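Local structure of xyloglucan-specific endo-beta-1,4-glucanase BoGH9A (Bacteroides ovatus, 6DHT) at residues Y117-M122 and I202-S207; D195-Q200 and P212-E217; N208-D213 and Y285-P290. The protein cleaves the beta-1,4-glucan backbone of xyloglucan at internal linkages, as a family 9 glycoside hydrolase, releasing xyloglucan oligosaccharides. All blocks are in the same frame, centred on the assembly; numbering follows the deposited sequence.

Contact 1 of 3, residues Y117-M122 and I202-S207; sequences YQRTAM and INIPES. With CA (calcium ion), chain D.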
# COMPACT_ATOMS: atom_id res chain seq x y z
N TYR A 117 -0.52 -4.53 -13.95
CA TYR A 117 -1.84 -4.53 -14.54
C TYR A 117 -2.45 -3.11 -14.62
O TYR A 117 -3.27 -2.83 -15.51
CB TYR A 117 -2.77 -5.46 -13.78
CG TYR A 117 -2.44 -6.92 -13.97
CD1 TYR A 117 -2.74 -7.56 -15.18
CD2 TYR A 117 -1.88 -7.67 -12.95
CE1 TYR A 117 -2.48 -8.90 -15.35
CE2 TYR A 117 -1.59 -9.00 -13.13
CZ TYR A 117 -1.90 -9.61 -14.34
OH TYR A 117 -1.63 -10.96 -14.48
N GLN A 118 -2.06 -2.22 -13.72
CA GLN A 118 -2.55 -0.85 -13.73
C GLN A 118 -1.86 0.07 -14.76
O GLN A 118 -2.18 1.27 -14.86
CB GLN A 118 -2.42 -0.21 -12.35
CG GLN A 118 -3.25 -0.84 -11.23
CD GLN A 118 -4.73 -0.59 -11.37
OE1 GLN A 118 -5.47 -1.47 -11.82
NE2 GLN A 118 -5.18 0.58 -10.94
N ARG A 119 -0.87 -0.44 -15.48
CA ARG A 119 -0.07 0.42 -16.34
C ARG A 119 -0.88 0.93 -17.52
O ARG A 119 -1.64 0.18 -18.13
CB ARG A 119 1.12 -0.33 -16.93
CG ARG A 119 2.25 -0.59 -15.94
CD ARG A 119 3.44 -1.14 -16.68
NE ARG A 119 4.46 -1.67 -15.77
CZ ARG A 119 5.59 -2.24 -16.20
NH1 ARG A 119 5.82 -2.31 -17.50
NH2 ARG A 119 6.47 -2.71 -15.32
N THR A 120 -0.65 2.20 -17.83
CA THR A 120 -1.23 2.86 -19.01
C THR A 120 -0.20 2.92 -20.13
O THR A 120 0.98 2.70 -19.92
CB THR A 120 -1.62 4.31 -18.68
OG1 THR A 120 -0.46 5.13 -18.48
CG2 THR A 120 -2.54 4.34 -17.45
N ALA A 121 -0.68 3.25 -21.33
CA ALA A 121 0.19 3.55 -22.47
C ALA A 121 1.04 2.38 -22.91
O ALA A 121 2.11 2.58 -23.49
CB ALA A 121 1.07 4.76 -22.17
N MET A 122 0.60 1.16 -22.64
CA MET A 122 1.30 0.01 -23.19
C MET A 122 0.45 -1.24 -23.24
O MET A 122 -0.48 -1.41 -22.44
CB MET A 122 2.59 -0.26 -22.43
CG MET A 122 2.43 -0.99 -21.12
SD MET A 122 4.07 -1.24 -20.48
CE MET A 122 4.46 -2.87 -21.10
N ILE A 202 8.97 -11.27 -10.89
CA ILE A 202 7.50 -11.31 -10.96
C ILE A 202 6.93 -11.39 -12.38
O ILE A 202 5.72 -11.21 -12.59
CB ILE A 202 6.88 -10.08 -10.24
CG1 ILE A 202 7.37 -8.77 -10.85
CG2 ILE A 202 7.21 -10.12 -8.75
CD1 ILE A 202 6.60 -7.56 -10.39
N ASN A 203 7.79 -11.72 -13.33
CA ASN A 203 7.39 -11.90 -14.72
C ASN A 203 6.68 -10.67 -15.29
O ASN A 203 5.52 -10.72 -15.69
CB ASN A 203 6.54 -13.16 -14.89
CG ASN A 203 6.24 -13.45 -16.35
OD1 ASN A 203 7.03 -13.13 -17.24
ND2 ASN A 203 5.09 -14.04 -16.61
N ILE A 204 7.41 -9.56 -15.27
CA ILE A 204 7.04 -8.34 -15.97
C ILE A 204 8.02 -8.17 -17.15
O ILE A 204 9.02 -8.87 -17.21
CB ILE A 204 7.08 -7.10 -15.05
CG1 ILE A 204 8.42 -6.99 -14.31
CG2 ILE A 204 5.94 -7.16 -14.05
CD1 ILE A 204 8.62 -5.69 -13.56
N PRO A 205 7.73 -7.26 -18.08
CA PRO A 205 8.61 -7.12 -19.24
C PRO A 205 10.07 -6.85 -18.85
O PRO A 205 10.99 -7.21 -19.60
CB PRO A 205 7.99 -5.96 -20.01
CG PRO A 205 6.55 -6.03 -19.66
CD PRO A 205 6.53 -6.42 -18.21
N GLU A 206 10.27 -6.27 -17.67
CA GLU A 206 11.59 -5.86 -17.22
C GLU A 206 12.26 -6.91 -16.32
O GLU A 206 13.28 -6.63 -15.69
CB GLU A 206 11.51 -4.50 -16.50
CG GLU A 206 10.83 -3.38 -17.33
CD GLU A 206 9.30 -3.44 -17.35
OE1 GLU A 206 8.69 -4.24 -16.61
OE2 GLU A 206 8.70 -2.65 -18.14
N SER A 207 11.70 -8.12 -16.28
CA SER A 207 12.22 -9.15 -15.39
C SER A 207 13.59 -9.70 -15.80
O SER A 207 14.25 -10.34 -14.99
CB SER A 207 11.25 -10.31 -15.21
OG SER A 207 10.13 -9.93 -14.41
CA CA D . 14.23 -6.21 -13.57
O HOH W 1 15.56 -8.16 -13.54

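Contact 2 of 3, residues D195-Q200 and P212-E217; sequences DYFSRQ and PDLLDE. With CA (calcium ion), chain D; EDO (1,2-ethanediol), chain H.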
# COMPACT_ATOMS: atom_id res chain seq x y z
N ASP A 195 18.53 -7.43 -0.79
CA ASP A 195 18.74 -8.78 -1.33
C ASP A 195 17.41 -9.42 -1.73
O ASP A 195 17.30 -10.03 -2.78
CB ASP A 195 19.48 -9.69 -0.32
CG ASP A 195 20.95 -9.39 -0.21
OD1 ASP A 195 21.50 -8.64 -1.05
OD2 ASP A 195 21.54 -9.95 0.75
N TYR A 196 16.40 -9.26 -0.88
CA TYR A 196 15.08 -9.83 -1.15
C TYR A 196 14.54 -9.34 -2.48
O TYR A 196 14.11 -10.12 -3.33
CB TYR A 196 14.11 -9.44 -0.03
CG TYR A 196 12.72 -10.04 -0.16
CD1 TYR A 196 12.44 -11.30 0.34
CD2 TYR A 196 11.69 -9.36 -0.81
CE1 TYR A 196 11.17 -11.88 0.22
CE2 TYR A 196 10.41 -9.93 -0.93
CZ TYR A 196 10.17 -11.18 -0.44
OH TYR A 196 8.89 -11.69 -0.57
N PHE A 197 14.59 -8.03 -2.67
CA PHE A 197 14.07 -7.47 -3.90
C PHE A 197 14.95 -7.71 -5.12
O PHE A 197 14.45 -7.75 -6.24
CB PHE A 197 13.74 -6.00 -3.70
CG PHE A 197 12.55 -5.80 -2.81
CD1 PHE A 197 11.27 -6.16 -3.25
CD2 PHE A 197 12.68 -5.26 -1.56
CE1 PHE A 197 10.17 -6.01 -2.41
CE2 PHE A 197 11.56 -5.10 -0.73
CZ PHE A 197 10.32 -5.47 -1.17
N SER A 198 16.25 -7.91 -4.90
CA SER A 198 17.13 -8.23 -6.02
C SER A 198 16.81 -9.59 -6.59
O SER A 198 16.85 -9.78 -7.80
CB SER A 198 18.59 -8.17 -5.57
OG SER A 198 19.44 -8.49 -6.65
N ARG A 199 16.45 -10.53 -5.72
CA ARG A 199 16.13 -11.89 -6.12
C ARG A 199 14.69 -12.09 -6.61
O ARG A 199 14.40 -13.06 -7.30
CB ARG A 199 16.37 -12.84 -4.95
CG ARG A 199 17.82 -12.90 -4.50
CD ARG A 199 17.98 -13.94 -3.41
NE ARG A 199 19.36 -14.01 -2.94
CZ ARG A 199 20.30 -14.79 -3.47
NH1 ARG A 199 20.02 -15.58 -4.50
NH2 ARG A 199 21.54 -14.78 -2.98
N GLN A 200 13.80 -11.19 -6.24
CA GLN A 200 12.39 -11.33 -6.59
C GLN A 200 12.18 -11.19 -8.08
O GLN A 200 12.62 -10.21 -8.66
CB GLN A 200 11.61 -10.23 -5.85
CG GLN A 200 10.10 -10.25 -6.06
CD GLN A 200 9.43 -9.03 -5.49
OE1 GLN A 200 9.91 -7.91 -5.62
NE2 GLN A 200 8.27 -9.24 -4.87
N PRO A 212 16.39 -4.46 -10.06
CA PRO A 212 15.31 -5.10 -9.30
C PRO A 212 13.93 -4.72 -9.82
O PRO A 212 13.64 -3.56 -10.11
CB PRO A 212 15.52 -4.57 -7.87
CG PRO A 212 17.02 -4.29 -7.81
CD PRO A 212 17.32 -3.72 -9.18
N ASP A 213 13.11 -5.74 -9.96
CA ASP A 213 11.79 -5.60 -10.57
C ASP A 213 10.90 -4.59 -9.85
O ASP A 213 10.15 -3.88 -10.51
CB ASP A 213 11.06 -6.95 -10.68
CG ASP A 213 11.57 -7.83 -11.80
OD1 ASP A 213 12.54 -7.45 -12.49
OD2 ASP A 213 11.01 -8.93 -11.97
N LEU A 214 10.99 -4.50 -8.52
CA LEU A 214 10.25 -3.45 -7.81
C LEU A 214 10.63 -2.08 -8.35
O LEU A 214 9.74 -1.25 -8.57
CB LEU A 214 10.44 -3.52 -6.30
CG LEU A 214 9.67 -2.46 -5.49
CD1 LEU A 214 9.31 -3.08 -4.13
CD2 LEU A 214 10.42 -1.19 -5.30
N LEU A 215 11.92 -1.83 -8.57
CA LEU A 215 12.34 -0.53 -9.08
C LEU A 215 11.92 -0.34 -10.54
O LEU A 215 11.54 0.76 -10.90
CB LEU A 215 13.85 -0.37 -8.98
CG LEU A 215 14.41 -0.28 -7.56
CD1 LEU A 215 15.93 0.01 -7.61
CD2 LEU A 215 13.69 0.75 -6.69
N ASP A 216 11.95 -1.39 -11.35
CA ASP A 216 11.39 -1.27 -12.71
C ASP A 216 9.96 -0.77 -12.66
O ASP A 216 9.53 0.12 -13.43
CB ASP A 216 11.42 -2.57 -13.48
CG ASP A 216 12.83 -3.05 -13.80
OD1 ASP A 216 13.65 -2.26 -14.35
OD2 ASP A 216 13.09 -4.22 -13.51
N GLU A 217 9.17 -1.38 -11.78
CA GLU A 217 7.77 -1.01 -11.70
C GLU A 217 7.61 0.45 -11.25
O GLU A 217 6.84 1.20 -11.86
CB GLU A 217 6.99 -1.95 -10.78
CG GLU A 217 5.47 -1.77 -10.90
CD GLU A 217 4.97 -2.06 -12.32
OE1 GLU A 217 5.29 -3.16 -12.84
OE2 GLU A 217 4.32 -1.17 -12.93
CA CA D . 14.23 -6.21 -13.57
C1 EDO H . 19.06 -8.66 -10.96
O1 EDO H . 18.27 -8.10 -12.01
C2 EDO H . 19.23 -7.59 -9.89
O2 EDO H . 17.93 -7.29 -9.38
O HOH W 2 11.97 -6.60 -6.93
O HOH W 3 14.32 -8.31 -9.01
O HOH W 1 15.56 -8.16 -13.54

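Contact 3 of 3, residues N208-D213 and Y285-P290; sequences NNHTPD and YEEDYP. With CA (calcium ion), chain D; EDO (1,2-ethanediol), chain H.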
# COMPACT_ATOMS: atom_id res chain seq x y z
N ASN A 208 14.02 -9.44 -17.03
CA ASN A 208 15.31 -9.99 -17.48
C ASN A 208 16.40 -8.94 -17.64
O ASN A 208 17.45 -9.22 -18.22
CB ASN A 208 15.14 -10.82 -18.75
CG ASN A 208 14.33 -12.09 -18.51
OD1 ASN A 208 13.41 -12.40 -19.25
ND2 ASN A 208 14.67 -12.81 -17.44
N ASN A 209 16.18 -7.74 -17.11
CA ASN A 209 17.21 -6.72 -17.14
C ASN A 209 18.08 -6.80 -15.88
O ASN A 209 18.02 -7.80 -15.17
CB ASN A 209 16.62 -5.32 -17.35
CG ASN A 209 15.83 -4.81 -16.15
OD1 ASN A 209 15.87 -5.37 -15.05
ND2 ASN A 209 15.13 -3.72 -16.38
N HIS A 210 18.85 -5.76 -15.60
CA HIS A 210 19.79 -5.77 -14.48
C HIS A 210 19.32 -4.99 -13.26
O HIS A 210 20.10 -4.67 -12.36
CB HIS A 210 21.15 -5.22 -14.93
CG HIS A 210 21.91 -6.15 -15.83
ND1 HIS A 210 21.48 -6.47 -17.10
CD2 HIS A 210 23.05 -6.84 -15.62
CE1 HIS A 210 22.33 -7.32 -17.64
NE2 HIS A 210 23.30 -7.56 -16.77
N THR A 211 18.01 -4.70 -13.21
CA THR A 211 17.45 -3.82 -12.19
C THR A 211 16.41 -4.62 -11.40
O THR A 211 15.67 -5.40 -11.99
CB THR A 211 16.79 -2.62 -12.83
OG1 THR A 211 17.77 -1.92 -13.63
CG2 THR A 211 16.31 -1.65 -11.77
N PRO A 212 16.39 -4.46 -10.06
CA PRO A 212 15.31 -5.10 -9.30
C PRO A 212 13.93 -4.72 -9.82
O PRO A 212 13.64 -3.56 -10.11
CB PRO A 212 15.52 -4.57 -7.87
CG PRO A 212 17.02 -4.29 -7.81
CD PRO A 212 17.32 -3.72 -9.18
N ASP A 213 13.11 -5.74 -9.96
CA ASP A 213 11.79 -5.60 -10.57
C ASP A 213 10.90 -4.59 -9.85
O ASP A 213 10.15 -3.88 -10.51
CB ASP A 213 11.06 -6.95 -10.68
CG ASP A 213 11.57 -7.83 -11.80
OD1 ASP A 213 12.54 -7.45 -12.49
OD2 ASP A 213 11.01 -8.93 -11.97
N TYR A 285 21.85 1.92 -11.24
CA TYR A 285 21.18 1.32 -12.39
C TYR A 285 21.18 2.24 -13.61
O TYR A 285 20.19 2.38 -14.33
CB TYR A 285 19.75 0.85 -11.97
CG TYR A 285 19.82 -0.08 -10.78
CD1 TYR A 285 20.33 -1.37 -10.92
CD2 TYR A 285 19.42 0.33 -9.52
CE1 TYR A 285 20.44 -2.22 -9.85
CE2 TYR A 285 19.53 -0.51 -8.42
CZ TYR A 285 20.03 -1.78 -8.59
OH TYR A 285 20.15 -2.65 -7.53
N GLU A 286 22.35 2.83 -13.85
CA GLU A 286 22.55 3.67 -15.01
C GLU A 286 22.47 2.85 -16.30
O GLU A 286 22.10 3.38 -17.34
CB GLU A 286 23.92 4.35 -14.91
CG GLU A 286 23.95 5.46 -13.89
CD GLU A 286 23.13 6.68 -14.31
OE1 GLU A 286 23.01 6.93 -15.54
OE2 GLU A 286 22.62 7.39 -13.41
N GLU A 287 22.76 1.56 -16.22
CA GLU A 287 22.67 0.70 -17.39
C GLU A 287 21.27 0.66 -17.97
O GLU A 287 21.06 0.86 -19.16
CB GLU A 287 23.16 -0.71 -17.07
CG GLU A 287 23.00 -1.68 -18.22
CD GLU A 287 23.57 -3.07 -17.92
OE1 GLU A 287 23.84 -3.36 -16.73
OE2 GLU A 287 23.74 -3.86 -18.87
N ASP A 288 20.29 0.41 -17.11
CA ASP A 288 18.92 0.29 -17.56
C ASP A 288 18.17 1.62 -17.52
O ASP A 288 17.21 1.82 -18.25
CB ASP A 288 18.20 -0.74 -16.68
CG ASP A 288 18.65 -2.17 -16.95
OD1 ASP A 288 19.07 -2.50 -18.09
OD2 ASP A 288 18.62 -2.99 -16.01
N TYR A 289 18.61 2.52 -16.65
CA TYR A 289 17.97 3.83 -16.52
C TYR A 289 18.97 4.98 -16.62
O TYR A 289 19.17 5.74 -15.67
CB TYR A 289 17.12 3.88 -15.23
CG TYR A 289 16.02 2.84 -15.27
CD1 TYR A 289 14.85 3.08 -15.96
CD2 TYR A 289 16.20 1.59 -14.69
CE1 TYR A 289 13.87 2.13 -16.06
CE2 TYR A 289 15.20 0.63 -14.78
CZ TYR A 289 14.04 0.91 -15.46
OH TYR A 289 13.03 -0.03 -15.58
N PRO A 290 19.58 5.12 -17.80
CA PRO A 290 20.66 6.11 -17.95
C PRO A 290 20.18 7.53 -17.71
O PRO A 290 19.19 7.96 -18.29
CB PRO A 290 21.10 5.92 -19.41
CG PRO A 290 19.97 5.24 -20.08
CD PRO A 290 19.35 4.36 -19.04
CA CA D . 14.23 -6.21 -13.57
C1 EDO H . 19.06 -8.66 -10.96
O1 EDO H . 18.27 -8.10 -12.01
C2 EDO H . 19.23 -7.59 -9.89
O2 EDO H . 17.93 -7.29 -9.38
O HOH W 1 15.56 -8.16 -13.54
O HOH W 4 19.74 -5.08 -18.71

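Contact 1 of 3, residues Y117-M122 and I202-S207
Arg119 and Glu206 meet tip to tip in a salt bridge in which each terminal nitrogen of the guanidinium takes its own carboxylate oxygen. NH1 donates to Glu206 OE2 over 3.0 Å, reaching that oxygen on its syn side. NH2 donates to Glu206 OE1, also over 3.0 Å, along a straighter N-H path (165°), but comes down from above the carboxylate plane. The two flat groups are therefore not coplanar; their planes lie 52° apart. Arg119 spans the distance with a chain extended from CG to NE, whereas Glu206 bends at chi2 (78°), which brings its CD round toward the arginine. The guanidinium has two further holds: NH2 forms a second salt bridge with Glu217 of helix 213-226, and NH1 makes a weak hydrogen bond of 3.6 Å to Met122 SD. Carbon closes in around this polar core. Ile204 CD1 lies 4.1 Å from Arg119 NH2, Pro205 CD stands near Arg119 NH1, and Met122 CE touches Pro205 CG at 4.1 Å. Pro205 and Glu206 are the central residues of a type I beta turn, closed by the bond from Ser207 N to Ile204 O. An alanine in place of Arg119 would probably leave the carboxylates of Glu206 and Glu217 without their shared positive mate and open a gap beside Ile204. Glu206 works at both ends: its backbone O binds the calcium ion at 2.4 Å while its side chain pairs with Arg119, so the charge pairing ties the loop after helix 105-117 to a turn of the calcium site.

Contact 2 of 3, residues D195-Q200 and P212-E217
Where helix 194-199 ends and helix 213-226 begins, two ordered waters lie between Phe197 and Gln200 and the first turn of the second helix, the turn that also carries the calcium ligands Asp213 and Asp216. The first water donates to Phe197 O and to Gln200 OE1 and accepts from Leu214 N, 2.8 Å from the water oxygen. The second accepts from Asp213 N, 3.0 Å from its own oxygen, and lies close to Phe197 O and Gln200 O. The first N-H groups of helix 213-226, those of Asp213 and Leu214, thus point to waters lying between them and the end of helix 194-199. On the apolar side Leu214 CD1 sits over one face of the Phe197 ring, 4.0 Å from its centroid, in a CH-pi contact whose closest approach is 3.5 Å to CE1. Pro212, the N-cap residue, lays CB 3.7 Å from Phe197 O. Asp213 OD1 and Asp216 OD2 bind the calcium ion at 2.4 and 2.3 Å, one helical turn apart, while Asp213 OD2 accepts from Ser207 OG. A 1,2-ethanediol, probably from the crystallisation liquor, donates through O2 to Ser198 O. Helix 105-117 flanks the joint, with Asp109 OD1 accepting from Gln200 NE2; helix 176-192 packs Ile189 on Phe197 and Tyr190 on Pro212, and helix 551-567 adds Ser562 beside Phe197.

Contact 3 of 3, residues N208-D213 and Y285-P290
The calcium-binding loop that leads into helix 213-226 is gripped by Asp288 of the 285-290 loop, whose OD2 takes two donors from it. His210 N approaches on the syn lone pair at 2.8 Å, with a bent N-H path (140°), and Thr211 OG1 donates on the anti lone pair at 2.7 Å. Asp288 OD2 also lies 3.3 Å from Asn209 CG, the amide and carboxylate planes being stacked and only 20° apart. Water links the other carboxylate oxygen to the histidine: it donates to Asp288 OD1 and lies 2.7 Å from His210 ND1. Glu287, its chain extended beyond CG, carries OE1 over one face of the imidazole, nearest CG and offset toward the rim. These acidic neighbours would be expected to favour a protonated His210. Asn209 OD1 forms an Asx turn by accepting from Thr211 N, which stands above the plane of the amide carbonyl, and the same oxygen binds calcium at 2.4 Å. Thr211 gives its backbone O to the metal, while its side chain meets the 285-290 loop. OG1 stands anti to the carbonyl carbon (chi1 -57°), which leaves CG2 anti to the backbone N; this methyl rests over a face of the Tyr285 ring, 4.2 Å from the centroid in a CH-pi contact, while OG1 sits at the edge of the Tyr289 ring. Pro212 crosses Tyr285 at about a right angle and presses CD to 3.4 Å from CZ, Tyr190 of helix 176-192 packing against both residues. Tyr289 turns its hydroxyl to Asp216, a calcium ligand on helix 213-226.

In the fold
All three contacts converge on one calcium ion, with contact 1 giving the carbonyl of Glu206, contact 2 Asp213 and Asp216, and contact 3 Asn209 and Thr211 together with the shared Asp213; one water completes the six ligands. Contacts 2 and 3 overlap at Pro212 and Asp213, their centres about 10 Å apart, whereas the centre of contact 1 lies about 14 and 15 Å from theirs. A further link joins contacts 2 and 3, a probable hydrogen bond of 2.9 Å between Asp216 OD1 and Asn209 ND2. The cluster stands away from the predicted catalytic residues Asp171, His497, Asp539 and Glu548, consistent with a structural rather than catalytic role for this metal.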